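Local coordinates for molybdopterin-guanine dinucleotide biosynthesis adapter protein (PDB 1P9N) that binds GTP, hydrolyses it weakly, and may act as an adapter for efficient synthesis and use of the molybdopterin guanine dinucleotide cofactor, at residues A[4-9]-A[100-105]; A[11-16]-A[115-120]. One frame throughout, in Å; residues are numbered along the deposited sequence.

Contact 1 of 2, residues A[4-9]-A[100-105]; sequences LLAFAA and ILVEGF
Three backbone hydrogen bonds pair L5 and F7 with I100 and V102, as between parallel strands. L5 N donates to I100 O at 3.0 Å, and V102 N donates to L5 O at 2.8 Å. F7 N then reaches V102 O at 3.1 Å. The bridges run L4 to I100, L5 to L101 and A6 to V102. The short strand axes make an angle of 33°, a clear twist.

Apolar side chains meet on both faces. On the face of L4, I100, A6 and V102, the methyl CD2 of L4 does most of the touching. L4 CD2 lies 3.4 Å from I100 CB and 3.5 Å from V102 CG2. L4 and I100 lie side by side and point the same way. V102 turns CG2 to the side of its backbone N, with CG1 anti to that N (chi1 -173°), and this presents CG2 to L4. A6 CB sits 3.9 Å from V102 CB.

On the other face, F7 and L101 meet obliquely, with F7 CE1 3.6 Å from L101 CD2. Helix 15-28 covers this face, with L22 on F7 and L19 and I23 on L101. Helix 85-90 covers the first face through Q86 and L85.

These are two inner strands of the parallel sheet of a P-loop NTPase fold. Main-chain polar groups are paired along the strands, and hydrocarbon covers them on both faces, as expected of a buried sheet centre.

Contact 2 of 2, residues A[11-16]-A[115-120]; sequences SGTGKT and LFRDGA. With SO4 (sulfate ion), chain C.
The P-loop (Walker A motif), whose residues G12 to T16 are thought to bind GTP, packs here against the end of strand 111-115 and the loop after it. T13 carries most of the contact. Its OG1 sits beside the backbone N (chi1 -59°), which puts the methyl CG2 anti to that N, pointing between L115 and R117. T13 CG2 is 3.9 Å from L115 CB and 3.7 Å from R117 CD.

The R117 chain crosses T13 obliquely and bends at chi3 (111°). This brings R117 NH1 to T13 O at 3.3 Å, a weak hydrogen bond with an N-H...O angle of only 122°. With an alanine here, T13 O would probably lose this weak donor and the T13 methyl its cover by the R117 CG and CD carbons, though L115 would still touch it. A120 CB packs on G12 O. T13 OG1 donates to the same G12 O, from above the carbonyl plane.

The loop grips a sulfate, probably from the crystallisation liquor. K15 N donates to sulfate O2 at 2.6 Å, and G12 N donates to sulfate O3 at 3.1 Å. K15 NZ reaches sulfate O1 at 2.8 Å, its chain bent at chi3 and chi4. T13 N and T16 OG1 add weak bonds. This is consistent with the site taking a nucleotide phosphate, as P-loops do in related proteins.

R117 to A120 form a type II beta turn, closed by A120 N to R117 O. G14 is the N-cap of helix 15-28. L115 and F116 rest on strand 133-138 through A137 and S138, and R117 reaches I151 and N152 beyond strand 148-150.

Contact 1 and contact 2 are consecutive along the chain on one side: strand 4-7 leads through the P-loop into helix 15-28. Their centres lie 15 Å apart, yet they touch. F7 O is 3.3 Å from K15 CD, and A8 O is 3.5 Å from L115 CG. Strands 99-103 and 111-115 flank strand 4-7 in the sheet. Segment 100-105 holds most of the strand on one side, and 115-120 runs on from the end of the strand on the other. E103 OE2 comes within 3.6 Å of T16 OG1, a packing approach. The buried sheet of contact 1 therefore adjoins the sulfate-holding P-loop of contact 2, the likely GTP site.

Contact 1 of 2, residues A[4-9]-A[100-105]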
loop_
_atom_site.group_PDB
_atom_site.type_symbol
_atom_site.label_atom_id
_atom_site.label_comp_id
_atom_site.label_asym_id
_atom_site.label_seq_id
_atom_site.Cartn_x
_atom_site.Cartn_y
_atom_site.Cartn_z
ATOM N N LEU A 4 -10.351 -16.613 2.019
ATOM C CA LEU A 4 -9.025 -16.355 2.583
ATOM C C LEU A 4 -8.483 -17.729 2.936
ATOM O O LEU A 4 -9.115 -18.474 3.687
ATOM C CB LEU A 4 -9.117 -15.493 3.862
ATOM C CG LEU A 4 -9.202 -13.967 3.734
ATOM C CD1 LEU A 4 -9.545 -13.351 5.059
ATOM C CD2 LEU A 4 -7.884 -13.422 3.269
ATOM N N LEU A 5 -7.323 -18.068 2.397
ATOM C CA LEU A 5 -6.726 -19.360 2.665
ATOM C C LEU A 5 -5.285 -19.140 3.064
ATOM O O LEU A 5 -4.549 -18.454 2.366
ATOM C CB LEU A 5 -6.801 -20.223 1.398
ATOM C CG LEU A 5 -6.314 -21.680 1.252
ATOM C CD1 LEU A 5 -6.550 -22.082 -0.201
ATOM C CD2 LEU A 5 -4.843 -21.836 1.564
ATOM N N ALA A 6 -4.884 -19.746 4.174
ATOM C CA ALA A 6 -3.527 -19.612 4.677
ATOM C C ALA A 6 -2.621 -20.836 4.523
ATOM O O ALA A 6 -3.092 -21.981 4.396
ATOM C CB ALA A 6 -3.582 -19.223 6.130
ATOM N N PHE A 7 -1.311 -20.584 4.535
ATOM C CA PHE A 7 -0.310 -21.645 4.450
ATOM C C PHE A 7 0.604 -21.572 5.663
ATOM O O PHE A 7 1.473 -20.711 5.733
ATOM C CB PHE A 7 0.531 -21.512 3.176
ATOM C CG PHE A 7 -0.178 -21.956 1.926
ATOM C CD1 PHE A 7 -1.222 -21.209 1.404
ATOM C CD2 PHE A 7 0.181 -23.133 1.294
ATOM C CE1 PHE A 7 -1.903 -21.625 0.271
ATOM C CE2 PHE A 7 -0.493 -23.564 0.157
ATOM C CZ PHE A 7 -1.539 -22.810 -0.356
ATOM N N ALA A 8 0.384 -22.477 6.616
ATOM C CA ALA A 8 1.179 -22.551 7.840
ATOM C C ALA A 8 2.408 -23.392 7.545
ATOM O O ALA A 8 2.509 -23.959 6.473
ATOM C CB ALA A 8 0.371 -23.185 8.947
ATOM N N ALA A 9 3.348 -23.478 8.479
ATOM C CA ALA A 9 4.550 -24.272 8.230
ATOM C C ALA A 9 5.541 -24.385 9.403
ATOM O O ALA A 9 5.187 -24.837 10.490
ATOM C CB ALA A 9 5.264 -23.727 6.996
ATOM N N ILE A 100 -7.623 -14.962 -1.689
ATOM C CA ILE A 100 -6.560 -14.230 -1.018
ATOM C C ILE A 100 -5.752 -15.208 -0.194
ATOM O O ILE A 100 -6.269 -15.853 0.712
ATOM C CB ILE A 100 -7.071 -13.097 -0.056
ATOM C CG1 ILE A 100 -7.979 -12.105 -0.791
ATOM C CG2 ILE A 100 -5.876 -12.309 0.488
ATOM C CD1 ILE A 100 -8.776 -11.236 0.145
ATOM N N LEU A 101 -4.478 -15.317 -0.528
ATOM C CA LEU A 101 -3.583 -16.203 0.175
ATOM C C LEU A 101 -2.979 -15.461 1.357
ATOM O O LEU A 101 -2.484 -14.341 1.214
ATOM C CB LEU A 101 -2.475 -16.661 -0.766
ATOM C CG LEU A 101 -2.835 -17.541 -1.960
ATOM C CD1 LEU A 101 -1.563 -17.785 -2.721
ATOM C CD2 LEU A 101 -3.460 -18.869 -1.523
ATOM N N VAL A 102 -3.014 -16.097 2.523
ATOM C CA VAL A 102 -2.498 -15.519 3.761
ATOM C C VAL A 102 -1.261 -16.300 4.216
ATOM O O VAL A 102 -1.332 -17.502 4.436
ATOM C CB VAL A 102 -3.597 -15.570 4.841
ATOM C CG1 VAL A 102 -3.160 -14.821 6.074
ATOM C CG2 VAL A 102 -4.886 -14.982 4.284
ATOM N N GLU A 103 -0.132 -15.614 4.354
ATOM C CA GLU A 103 1.127 -16.255 4.745
ATOM C C GLU A 103 1.962 -15.410 5.681
ATOM O O GLU A 103 2.064 -14.197 5.508
ATOM C CB GLU A 103 1.975 -16.545 3.500
ATOM C CG GLU A 103 3.499 -16.492 3.724
ATOM C CD GLU A 103 4.272 -16.122 2.456
ATOM O OE1 GLU A 103 3.758 -15.287 1.682
ATOM O OE2 GLU A 103 5.392 -16.634 2.235
ATOM N N GLY A 104 2.575 -16.062 6.663
ATOM C CA GLY A 104 3.444 -15.349 7.580
ATOM C C GLY A 104 2.894 -14.903 8.922
ATOM O O GLY A 104 3.625 -14.381 9.748
ATOM N N PHE A 105 1.606 -15.100 9.148
ATOM C CA PHE A 105 1.017 -14.689 10.403
ATOM C C PHE A 105 0.901 -15.852 11.356
ATOM O O PHE A 105 -0.016 -16.670 11.227
ATOM C CB PHE A 105 -0.371 -14.109 10.194
ATOM C CG PHE A 105 -0.366 -12.802 9.480
ATOM C CD1 PHE A 105 0.106 -12.717 8.177
ATOM C CD2 PHE A 105 -0.838 -11.652 10.101
ATOM C CE1 PHE A 105 0.100 -11.512 7.508
ATOM C CE2 PHE A 105 -0.845 -10.441 9.438
ATOM C CZ PHE A 105 -0.377 -10.371 8.136
#

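Contact 2 of 2, residues A[11-16]-A[115-120]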
loop_
_atom_site.group_PDB
_atom_site.type_symbol
_atom_site.label_atom_id
_atom_site.label_comp_id
_atom_site.label_asym_id
_atom_site.label_seq_id
_atom_site.Cartn_x
_atom_site.Cartn_y
_atom_site.Cartn_z
ATOM N N SER A 11 9.963 -22.717 9.791
ATOM C CA SER A 11 10.994 -22.055 9.001
ATOM C C SER A 11 11.652 -23.171 8.216
ATOM O O SER A 11 11.763 -24.290 8.711
ATOM C CB SER A 11 12.037 -21.386 9.907
ATOM O OG SER A 11 11.422 -20.647 10.946
ATOM N N GLY A 12 12.067 -22.880 6.990
ATOM C CA GLY A 12 12.733 -23.888 6.188
ATOM C C GLY A 12 11.851 -25.048 5.776
ATOM O O GLY A 12 11.934 -26.147 6.325
ATOM N N THR A 13 10.999 -24.804 4.794
ATOM C CA THR A 13 10.109 -25.832 4.301
ATOM C C THR A 13 9.703 -25.380 2.914
ATOM O O THR A 13 8.893 -26.017 2.250
ATOM C CB THR A 13 8.885 -25.975 5.219
ATOM O OG1 THR A 13 9.328 -26.310 6.536
ATOM C CG2 THR A 13 7.961 -27.067 4.723
ATOM N N GLY A 14 10.293 -24.263 2.489
ATOM C CA GLY A 14 10.031 -23.708 1.173
ATOM C C GLY A 14 8.666 -23.078 1.013
ATOM O O GLY A 14 8.088 -23.120 -0.071
ATOM N N LYS A 15 8.155 -22.490 2.086
ATOM C CA LYS A 15 6.846 -21.852 2.061
ATOM C C LYS A 15 6.797 -20.788 0.967
ATOM O O LYS A 15 5.893 -20.779 0.125
ATOM C CB LYS A 15 6.547 -21.239 3.432
ATOM C CG LYS A 15 5.115 -20.747 3.612
ATOM C CD LYS A 15 4.739 -20.505 5.094
ATOM C CE LYS A 15 5.632 -19.487 5.799
ATOM N NZ LYS A 15 6.702 -20.129 6.622
ATOM N N THR A 16 7.783 -19.898 0.967
ATOM C CA THR A 16 7.832 -18.844 -0.039
ATOM C C THR A 16 7.942 -19.499 -1.413
ATOM O O THR A 16 7.189 -19.179 -2.337
ATOM C CB THR A 16 9.047 -17.895 0.181
ATOM O OG1 THR A 16 8.890 -17.185 1.417
ATOM C CG2 THR A 16 9.150 -16.890 -0.956
ATOM N N LEU A 115 2.242 -27.226 5.940
ATOM C CA LEU A 115 3.323 -27.747 5.113
ATOM C C LEU A 115 4.247 -28.611 5.947
ATOM O O LEU A 115 4.334 -28.444 7.158
ATOM C CB LEU A 115 4.135 -26.622 4.496
ATOM C CG LEU A 115 3.299 -25.790 3.549
ATOM C CD1 LEU A 115 4.211 -24.945 2.700
ATOM C CD2 LEU A 115 2.458 -26.708 2.687
ATOM N N PHE A 116 4.926 -29.551 5.307
ATOM C CA PHE A 116 5.846 -30.407 6.021
ATOM C C PHE A 116 6.832 -31.062 5.063
ATOM O O PHE A 116 6.505 -31.334 3.907
ATOM C CB PHE A 116 5.089 -31.475 6.823
ATOM C CG PHE A 116 5.994 -32.420 7.553
ATOM C CD1 PHE A 116 6.551 -33.515 6.899
ATOM C CD2 PHE A 116 6.388 -32.153 8.854
ATOM C CE1 PHE A 116 7.502 -34.329 7.528
ATOM C CE2 PHE A 116 7.335 -32.955 9.494
ATOM C CZ PHE A 116 7.896 -34.050 8.822
ATOM N N ARG A 117 8.048 -31.282 5.555
ATOM C CA ARG A 117 9.108 -31.912 4.790
ATOM C C ARG A 117 10.043 -32.616 5.746
ATOM O O ARG A 117 10.742 -31.982 6.536
ATOM C CB ARG A 117 9.887 -30.885 3.982
ATOM C CG ARG A 117 9.050 -30.165 2.948
ATOM C CD ARG A 117 9.850 -29.072 2.275
ATOM N NE ARG A 117 10.141 -29.364 0.874
ATOM C CZ ARG A 117 9.359 -29.022 -0.145
ATOM N NH1 ARG A 117 8.224 -28.373 0.073
ATOM N NH2 ARG A 117 9.726 -29.317 -1.389
ATOM N N ASP A 118 10.029 -33.941 5.673
ATOM C CA ASP A 118 10.869 -34.779 6.507
ATOM C C ASP A 118 12.290 -34.216 6.425
ATOM O O ASP A 118 12.727 -33.774 5.369
ATOM C CB ASP A 118 10.823 -36.214 5.973
ATOM C CG ASP A 118 11.155 -37.248 7.029
ATOM O OD1 ASP A 118 10.395 -37.371 8.016
ATOM O OD2 ASP A 118 12.177 -37.946 6.869
ATOM N N GLY A 119 12.993 -34.203 7.551
ATOM C CA GLY A 119 14.359 -33.702 7.565
ATOM C C GLY A 119 14.573 -32.217 7.839
ATOM O O GLY A 119 15.720 -31.776 7.972
ATOM N N ALA A 120 13.493 -31.442 7.920
ATOM C CA ALA A 120 13.596 -30.009 8.179
ATOM C C ALA A 120 13.685 -29.714 9.682
ATOM O O ALA A 120 13.169 -28.704 10.154
ATOM C CB ALA A 120 12.401 -29.281 7.566
HETATM S S SO4 C . 10.196 -20.604 4.564
HETATM O O1 SO4 C . 9.287 -20.875 5.697
HETATM O O2 SO4 C . 10.152 -21.741 3.634
HETATM O O3 SO4 C . 11.572 -20.441 5.069
HETATM O O4 SO4 C . 9.783 -19.382 3.846
#